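Side-chain contacts in HTH-type transcriptional activator ampR (Citrobacter freundii, PDB 3KOS), which regulates transcription of the ampC beta-lactamase gene as a DNA-binding protein of the LysR family, this chain being its effector-binding domain: residues A[111-114]-A[115-119]; A[24-27]-A[28-32]; A[196-199]-A[200-203]. All blocks are in the same frame, centred on the assembly; numbering follows the deposited sequence.

Contact 1. Residues A[111-114]-A[115-119]; sequences RRDE and WALWM
Leu117 sends one methyl, CD1, against the salt-bridged pair of Arg111 and Asp113, where the chain enters helix 114-121. Residues Arg111 to Glu114 form a type I beta turn that leads straight into the helix. Within this turn the guanidinium presents NE to Asp113 OD1 at 2.7 Å. The bond is nearly straight (165°), uses the syn lone pair of OD1, and lies close to the guanidinium plane. Asp113 holds the N-cap position but makes no capping bond with its side chain. Its CG sits between the backbone N and the carbonyl carbon (chi1 61°), which carries the carboxylate to the arginine. The arginine chain meets it by bending at chi2.

Leu117 CD1 then lies 3.5 Å from Asp113 OD1 and 3.7 Å from Arg111 NH2, its side chain running roughly at right angles to the arginine. A leucine suits the place because its branched, uncharged end lies against the flank of the ion pair; separately, its backbone N donates to Asp113 O at 2.8 Å, and the next bond in the series runs from Trp118 N to Glu114 O at 3.0 Å. Ala116, small enough to sit beside the turn, keeps its N bonded through a water to Arg112 O, the water lying 3.0 Å from Ala116 N.

Glu114, in the first turn, extends away from the helix and bonds Ser109 at the end of strand 106-109. Both tryptophans are buried, Trp115 giving its indole N-H to Leu107 O and Trp118 to Thr175 O. The helix start therefore rests on backbone bonds to Asp113 O and Glu114 O and on a water that takes the Ala116 N-H, while the Asp113 carboxylate is engaged by Arg111 and not in capping; two acidic side chains so near the N terminus are probably favoured by the helix dipole.

Contact 2. Residues A[24-27]-A[28-32]; sequences IGCL and FPLLS
Three apolar pairs run along helix 20-37: Ile24 with Phe28, Cys26 with Leu30, and Leu27 with Leu31. Ile24 CD1 reaches the ring of Phe28 at CD2, 3.9 Å away. Cys26 SG, anti to the backbone N (chi1 -178°), lies 4.2 Å from Leu30 CD1, a small apolar partner for the leucine methyl. Leu31 turns CD2 against the fork of Leu27, 4.0 Å from both CG and CD1.

The pairs keep the helical i to i+4 spacing over an irregular backbone. Residues 24-27 make a wider pi-type turn, and Pro29, which has no N-H to give, brings its ring CD to 3.3 Å from Cys26 O. The helix kinks there. Just beyond the proline, Leu30 N bonds Leu27 O at 2.9 Å, a three-residue step whose hydrogen bond is bent (N-H...O 136°), the donor above the carbonyl plane.

Further out, Cys26, Leu27 and Leu30 face helix 194-209, whereas Phe28 and Leu31 pack on Ile45, and Leu31 also on Leu43, of strand 41-48. Met134 of the second subunit touches Phe28 and Leu31, and its Thr141 touches Ile24, so this helix of the beta-alpha-beta unit 12-19, 20-37, 41-48 lies between strand, helix and dimer partner.

Contact 3. Residues A[196-199]-A[200-203]; sequences MREF and SRWL
Phe199 meets both Trp202 and Leu203, which approach from the same side of its ring, on the buried flank of helix 194-209. Trp202 CE3 stands over one face of the phenylalanine, and CZ3 approaches its CE2 to 3.8 Å. The ring planes make 49°, neither parallel nor perpendicular. Leu203 runs alongside, pointing the same way, with CD2 3.8 Å from Phe199 CE1. CG of Phe199 is anti to the backbone N (chi1 179°), which swings the ring into reach of residues three and four positions on. Large apolar groups suit this flank, because Phe199 also meets Leu14 and Ile16 of strand 12-19; Trp202, polar at one atom alone, passes its indole N-H to Asp33.

Helix 194-209 is the last of this effector-binding domain, of periplasmic binding protein-like fold, and lies against the mixed sheet. Its backbone is regular here: Ser200 N bonds Met196 O at 2.9 Å and Leu203 N bonds Phe199 O at 2.9 Å.

The polar flank is looser. Arg201, bent at chi3, holds one guanidinium face above Arg197 O, offset toward its rim, and brings NH2 to 3.6 Å from Glu198 CG. Glu198 OE2 is 4.4 Å from that NH2, beyond a salt bridge; a water joins them, accepting from NH2 in the guanidinium plane and bonding OE2 weakly. The other carboxylate oxygen, OE1, hydrogen-bonds His40, and Arg197 has its own salt bridge to Glu192.

From the N terminus, contact 2 comes first, within helix 20-37, which carries the chain from strand 12-19 across to strand 41-48. Contact 1 follows, where strand 106-109 hands over to helix 114-121, and contact 3 lies on the final helix, 194-209. Each is closed within a few residues, in series; none nests in or crosses another. In space contacts 2 and 3 are neighbours, with centres about 14 Å apart: Leu27 CD1 lies 3.9 Å from Trp202 CZ3, joining an early helix to the last one. Contact 1 stands apart across the centre of the chain, its centre about 29 Å from that of contact 2 and 34 Å from that of contact 3.

Contact 1. Residues A[111-114]-A[115-119]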
loop_
_atom_site.group_PDB
_atom_site.type_symbol
_atom_site.label_atom_id
_atom_site.label_comp_id
_atom_site.label_asym_id
_atom_site.label_seq_id
_atom_site.Cartn_x
_atom_site.Cartn_y
_atom_site.Cartn_z
ATOM N N ARG A 111 14.169 -4.832 -0.876
ATOM C CA ARG A 111 15.415 -5.225 -1.536
ATOM C C ARG A 111 16.536 -4.211 -1.306
ATOM O O ARG A 111 16.506 -3.083 -1.821
ATOM C CB ARG A 111 15.207 -5.437 -3.029
ATOM C CG ARG A 111 16.518 -5.545 -3.774
ATOM C CD ARG A 111 16.441 -6.597 -4.843
ATOM N NE ARG A 111 17.759 -6.886 -5.397
ATOM C CZ ARG A 111 17.956 -7.734 -6.396
ATOM N NH1 ARG A 111 16.912 -8.353 -6.928
ATOM N NH2 ARG A 111 19.181 -7.956 -6.860
ATOM N N ARG A 112 17.551 -4.644 -0.569
ATOM C CA ARG A 112 18.556 -3.733 -0.019
ATOM C C ARG A 112 19.469 -3.038 -1.031
ATOM O O ARG A 112 20.036 -1.987 -0.733
ATOM C CB ARG A 112 19.406 -4.462 1.029
ATOM N N ASP A 113 19.623 -3.604 -2.220
ATOM C CA ASP A 113 20.621 -3.070 -3.139
ATOM C C ASP A 113 20.054 -2.365 -4.377
ATOM O O ASP A 113 20.785 -2.129 -5.338
ATOM C CB ASP A 113 21.609 -4.170 -3.555
ATOM C CG ASP A 113 20.929 -5.328 -4.274
ATOM O OD1 ASP A 113 19.693 -5.282 -4.456
ATOM O OD2 ASP A 113 21.634 -6.288 -4.658
ATOM N N GLU A 114 18.767 -2.030 -4.364
ATOM C CA GLU A 114 18.162 -1.361 -5.521
ATOM C C GLU A 114 18.901 -0.079 -5.909
ATOM O O GLU A 114 19.184 0.161 -7.089
ATOM C CB GLU A 114 16.691 -1.040 -5.249
ATOM C CG GLU A 114 15.792 -2.263 -5.213
ATOM C CD GLU A 114 14.388 -1.934 -4.742
ATOM O OE1 GLU A 114 14.208 -0.912 -4.047
ATOM O OE2 GLU A 114 13.465 -2.707 -5.061
ATOM N N TRP A 115 19.199 0.757 -4.920
ATOM C CA TRP A 115 19.898 2.009 -5.195
ATOM C C TRP A 115 21.353 1.777 -5.604
ATOM O O TRP A 115 21.854 2.429 -6.513
ATOM C CB TRP A 115 19.786 2.981 -4.013
ATOM C CG TRP A 115 18.497 3.738 -4.061
ATOM C CD1 TRP A 115 17.417 3.590 -3.233
ATOM C CD2 TRP A 115 18.135 4.735 -5.023
ATOM N NE1 TRP A 115 16.406 4.447 -3.621
ATOM C CE2 TRP A 115 16.826 5.161 -4.715
ATOM C CE3 TRP A 115 18.792 5.306 -6.117
ATOM C CZ2 TRP A 115 16.168 6.143 -5.455
ATOM C CZ3 TRP A 115 18.143 6.281 -6.853
ATOM C CH2 TRP A 115 16.838 6.691 -6.519
ATOM N N ALA A 116 22.018 0.837 -4.942
ATOM C CA ALA A 116 23.382 0.486 -5.316
ATOM C C ALA A 116 23.416 0.055 -6.781
ATOM O O ALA A 116 24.295 0.465 -7.539
ATOM C CB ALA A 116 23.915 -0.624 -4.419
ATOM N N LEU A 117 22.443 -0.752 -7.184
ATOM C CA LEU A 117 22.405 -1.264 -8.548
ATOM C C LEU A 117 22.089 -0.181 -9.574
ATOM O O LEU A 117 22.706 -0.141 -10.634
ATOM C CB LEU A 117 21.429 -2.437 -8.670
ATOM C CG LEU A 117 21.863 -3.666 -7.861
ATOM C CD1 LEU A 117 20.738 -4.679 -7.727
ATOM C CD2 LEU A 117 23.103 -4.313 -8.480
ATOM N N TRP A 118 21.136 0.700 -9.277
ATOM C CA TRP A 118 20.834 1.767 -10.232
ATOM C C TRP A 118 22.017 2.721 -10.403
ATOM O O TRP A 118 22.386 3.068 -11.529
ATOM C CB TRP A 118 19.563 2.545 -9.855
ATOM C CG TRP A 118 19.118 3.445 -10.950
ATOM C CD1 TRP A 118 18.322 3.114 -12.014
ATOM C CD2 TRP A 118 19.466 4.816 -11.122
ATOM N NE1 TRP A 118 18.148 4.201 -12.829
ATOM C CE2 TRP A 118 18.846 5.259 -12.307
ATOM C CE3 TRP A 118 20.242 5.720 -10.385
ATOM C CZ2 TRP A 118 18.977 6.564 -12.769
ATOM C CZ3 TRP A 118 20.371 7.013 -10.849
ATOM C CH2 TRP A 118 19.744 7.422 -12.027
HETATM N N MSE A 119 22.590 3.164 -9.284
HETATM C CA MSE A 119 23.764 4.029 -9.315
HETATM C C MSE A 119 24.889 3.367 -10.110
HETATM O O MSE A 119 25.500 3.995 -10.966
HETATM C CB MSE A 119 24.247 4.343 -7.894
HETATM C CG MSE A 119 23.316 5.268 -7.113
HETATM SE SE MSE A 119 23.151 7.013 -7.989
HETATM C CE MSE A 119 21.900 7.889 -6.744
HETATM O O HOH W 1 20.968 0.072 -2.198
#

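Contact 2. Residues A[24-27]-A[28-32]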
loop_
_atom_site.group_PDB
_atom_site.type_symbol
_atom_site.label_atom_id
_atom_site.label_comp_id
_atom_site.label_asym_id
_atom_site.label_seq_id
_atom_site.Cartn_x
_atom_site.Cartn_y
_atom_site.Cartn_z
ATOM N N ILE A 24 -3.350 -1.445 -8.852
ATOM C CA ILE A 24 -3.594 -0.028 -9.103
ATOM C C ILE A 24 -3.042 0.411 -10.462
ATOM O O ILE A 24 -3.677 1.172 -11.197
ATOM C CB ILE A 24 -2.953 0.852 -7.997
ATOM C CG1 ILE A 24 -3.571 0.542 -6.634
ATOM C CG2 ILE A 24 -3.119 2.323 -8.323
ATOM C CD1 ILE A 24 -5.111 0.673 -6.590
ATOM N N GLY A 25 -1.855 -0.075 -10.799
ATOM C CA GLY A 25 -1.144 0.443 -11.952
ATOM C C GLY A 25 -1.468 -0.246 -13.259
ATOM O O GLY A 25 -1.135 0.269 -14.323
ATOM N N CYS A 26 -2.123 -1.398 -13.185
ATOM C CA CYS A 26 -2.379 -2.186 -14.393
ATOM C C CYS A 26 -3.753 -2.866 -14.434
ATOM O O CYS A 26 -4.542 -2.634 -15.352
ATOM C CB CYS A 26 -1.267 -3.222 -14.583
ATOM S SG CYS A 26 -1.427 -4.246 -16.085
ATOM N N LEU A 27 -4.043 -3.714 -13.451
ATOM C CA LEU A 27 -5.228 -4.571 -13.533
ATOM C C LEU A 27 -6.562 -3.843 -13.410
ATOM O O LEU A 27 -7.481 -4.089 -14.189
ATOM C CB LEU A 27 -5.155 -5.686 -12.485
ATOM C CG LEU A 27 -6.297 -6.697 -12.553
ATOM C CD1 LEU A 27 -6.296 -7.383 -13.926
ATOM C CD2 LEU A 27 -6.160 -7.708 -11.418
ATOM N N PHE A 28 -6.694 -2.977 -12.411
ATOM C CA PHE A 28 -7.989 -2.363 -12.139
ATOM C C PHE A 28 -8.552 -1.605 -13.343
ATOM O O PHE A 28 -9.732 -1.738 -13.655
ATOM C CB PHE A 28 -7.939 -1.473 -10.885
ATOM C CG PHE A 28 -7.944 -2.241 -9.589
ATOM C CD1 PHE A 28 -8.106 -3.614 -9.577
ATOM C CD2 PHE A 28 -7.793 -1.578 -8.371
ATOM C CE1 PHE A 28 -8.111 -4.322 -8.375
ATOM C CE2 PHE A 28 -7.805 -2.272 -7.179
ATOM C CZ PHE A 28 -7.959 -3.639 -7.174
ATOM N N PRO A 29 -7.709 -0.830 -14.033
ATOM C CA PRO A 29 -8.222 -0.113 -15.204
ATOM C C PRO A 29 -8.708 -1.065 -16.302
ATOM O O PRO A 29 -9.521 -0.667 -17.137
ATOM C CB PRO A 29 -7.001 0.661 -15.697
ATOM C CG PRO A 29 -6.150 0.856 -14.463
ATOM C CD PRO A 29 -6.330 -0.426 -13.691
ATOM N N LEU A 30 -8.210 -2.298 -16.293
ATOM C CA LEU A 30 -8.566 -3.272 -17.330
ATOM C C LEU A 30 -9.731 -4.177 -16.949
ATOM O O LEU A 30 -10.211 -4.950 -17.785
ATOM C CB LEU A 30 -7.357 -4.132 -17.682
ATOM C CG LEU A 30 -6.195 -3.368 -18.314
ATOM C CD1 LEU A 30 -4.968 -4.240 -18.411
ATOM C CD2 LEU A 30 -6.605 -2.846 -19.683
ATOM N N LEU A 31 -10.202 -4.092 -15.707
ATOM C CA LEU A 31 -11.186 -5.073 -15.246
ATOM C C LEU A 31 -12.497 -5.067 -16.045
ATOM O O LEU A 31 -13.099 -6.119 -16.256
ATOM C CB LEU A 31 -11.458 -4.944 -13.744
ATOM C CG LEU A 31 -10.437 -5.631 -12.836
ATOM C CD1 LEU A 31 -10.873 -5.492 -11.380
ATOM C CD2 LEU A 31 -10.240 -7.094 -13.215
ATOM N N SER A 32 -12.941 -3.900 -16.502
ATOM C CA SER A 32 -14.197 -3.853 -17.241
ATOM C C SER A 32 -14.062 -4.594 -18.572
ATOM O O SER A 32 -15.034 -5.161 -19.067
ATOM C CB SER A 32 -14.692 -2.412 -17.444
ATOM O OG SER A 32 -13.857 -1.711 -18.340
#

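Contact 3. Residues A[196-199]-A[200-203]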
loop_
_atom_site.group_PDB
_atom_site.type_symbol
_atom_site.label_atom_id
_atom_site.label_comp_id
_atom_site.label_asym_id
_atom_site.label_seq_id
_atom_site.Cartn_x
_atom_site.Cartn_y
_atom_site.Cartn_z
HETATM N N MSE A 196 -9.939 -19.967 -14.503
HETATM C CA MSE A 196 -8.531 -19.579 -14.407
HETATM C C MSE A 196 -7.883 -19.493 -15.788
HETATM O O MSE A 196 -7.206 -18.512 -16.104
HETATM C CB MSE A 196 -7.765 -20.546 -13.494
HETATM C CG MSE A 196 -8.210 -20.454 -12.035
HETATM SE SE MSE A 196 -7.607 -22.006 -10.972
HETATM C CE MSE A 196 -5.678 -21.725 -11.109
ATOM N N ARG A 197 -8.105 -20.507 -16.628
ATOM C CA ARG A 197 -7.502 -20.496 -17.952
ATOM C C ARG A 197 -7.982 -19.281 -18.730
ATOM O O ARG A 197 -7.212 -18.648 -19.451
ATOM C CB ARG A 197 -7.828 -21.790 -18.726
ATOM C CG ARG A 197 -7.048 -23.014 -18.255
ATOM C CD ARG A 197 -7.313 -24.253 -19.158
ATOM N NE ARG A 197 -8.633 -24.819 -18.905
ATOM C CZ ARG A 197 -8.887 -25.701 -17.943
ATOM N NH1 ARG A 197 -7.905 -26.123 -17.163
ATOM N NH2 ARG A 197 -10.117 -26.167 -17.759
ATOM N N GLU A 198 -9.261 -18.964 -18.590
ATOM C CA GLU A 198 -9.840 -17.836 -19.305
ATOM C C GLU A 198 -9.290 -16.502 -18.825
ATOM O O GLU A 198 -8.930 -15.641 -19.628
ATOM C CB GLU A 198 -11.365 -17.889 -19.221
ATOM C CG GLU A 198 -11.914 -18.986 -20.141
ATOM C CD GLU A 198 -13.388 -19.256 -19.978
ATOM O OE1 GLU A 198 -13.993 -18.776 -18.999
ATOM O OE2 GLU A 198 -13.943 -19.975 -20.838
ATOM N N PHE A 199 -9.217 -16.332 -17.512
ATOM C CA PHE A 199 -8.625 -15.115 -16.972
ATOM C C PHE A 199 -7.164 -14.947 -17.411
ATOM O O PHE A 199 -6.756 -13.863 -17.819
ATOM C CB PHE A 199 -8.732 -15.081 -15.451
ATOM C CG PHE A 199 -8.113 -13.853 -14.841
ATOM C CD1 PHE A 199 -6.785 -13.855 -14.460
ATOM C CD2 PHE A 199 -8.853 -12.690 -14.692
ATOM C CE1 PHE A 199 -6.199 -12.722 -13.906
ATOM C CE2 PHE A 199 -8.275 -11.550 -14.144
ATOM C CZ PHE A 199 -6.945 -11.572 -13.746
ATOM N N SER A 200 -6.375 -16.014 -17.316
ATOM C CA SER A 200 -4.965 -15.954 -17.721
ATOM C C SER A 200 -4.812 -15.596 -19.183
ATOM O O SER A 200 -3.961 -14.780 -19.544
ATOM C CB SER A 200 -4.266 -17.292 -17.497
ATOM O OG SER A 200 -4.168 -17.565 -16.126
ATOM N N ARG A 201 -5.617 -16.230 -20.033
ATOM C CA ARG A 201 -5.559 -15.935 -21.460
ATOM C C ARG A 201 -5.951 -14.490 -21.732
ATOM O O ARG A 201 -5.314 -13.807 -22.538
ATOM C CB ARG A 201 -6.461 -16.881 -22.271
ATOM C CG ARG A 201 -5.992 -18.328 -22.309
ATOM C CD ARG A 201 -6.605 -19.096 -23.496
ATOM N NE ARG A 201 -8.066 -19.031 -23.525
ATOM C CZ ARG A 201 -8.876 -20.024 -23.153
ATOM N NH1 ARG A 201 -8.374 -21.182 -22.727
ATOM N NH2 ARG A 201 -10.191 -19.861 -23.218
ATOM N N TRP A 202 -7.006 -14.027 -21.070
ATOM C CA TRP A 202 -7.451 -12.653 -21.256
ATOM C C TRP A 202 -6.354 -11.655 -20.873
ATOM O O TRP A 202 -6.078 -10.700 -21.604
ATOM C CB TRP A 202 -8.693 -12.360 -20.421
ATOM C CG TRP A 202 -8.932 -10.886 -20.305
ATOM C CD1 TRP A 202 -9.495 -10.071 -21.249
ATOM C CD2 TRP A 202 -8.591 -10.044 -19.198
ATOM N NE1 TRP A 202 -9.530 -8.778 -20.793
ATOM C CE2 TRP A 202 -8.978 -8.732 -19.539
ATOM C CE3 TRP A 202 -7.998 -10.273 -17.950
ATOM C CZ2 TRP A 202 -8.793 -7.649 -18.675
ATOM C CZ3 TRP A 202 -7.811 -9.193 -17.088
ATOM C CH2 TRP A 202 -8.204 -7.900 -17.459
ATOM N N LEU A 203 -5.740 -11.876 -19.718
ATOM C CA LEU A 203 -4.774 -10.908 -19.185
ATOM C C LEU A 203 -3.494 -10.848 -20.028
ATOM O O LEU A 203 -3.056 -9.775 -20.432
ATOM C CB LEU A 203 -4.456 -11.214 -17.716
ATOM C CG LEU A 203 -3.531 -10.224 -16.994
ATOM C CD1 LEU A 203 -3.988 -8.777 -17.191
ATOM C CD2 LEU A 203 -3.466 -10.573 -15.510
HETATM O O HOH W 2 -11.793 -22.010 -22.321
#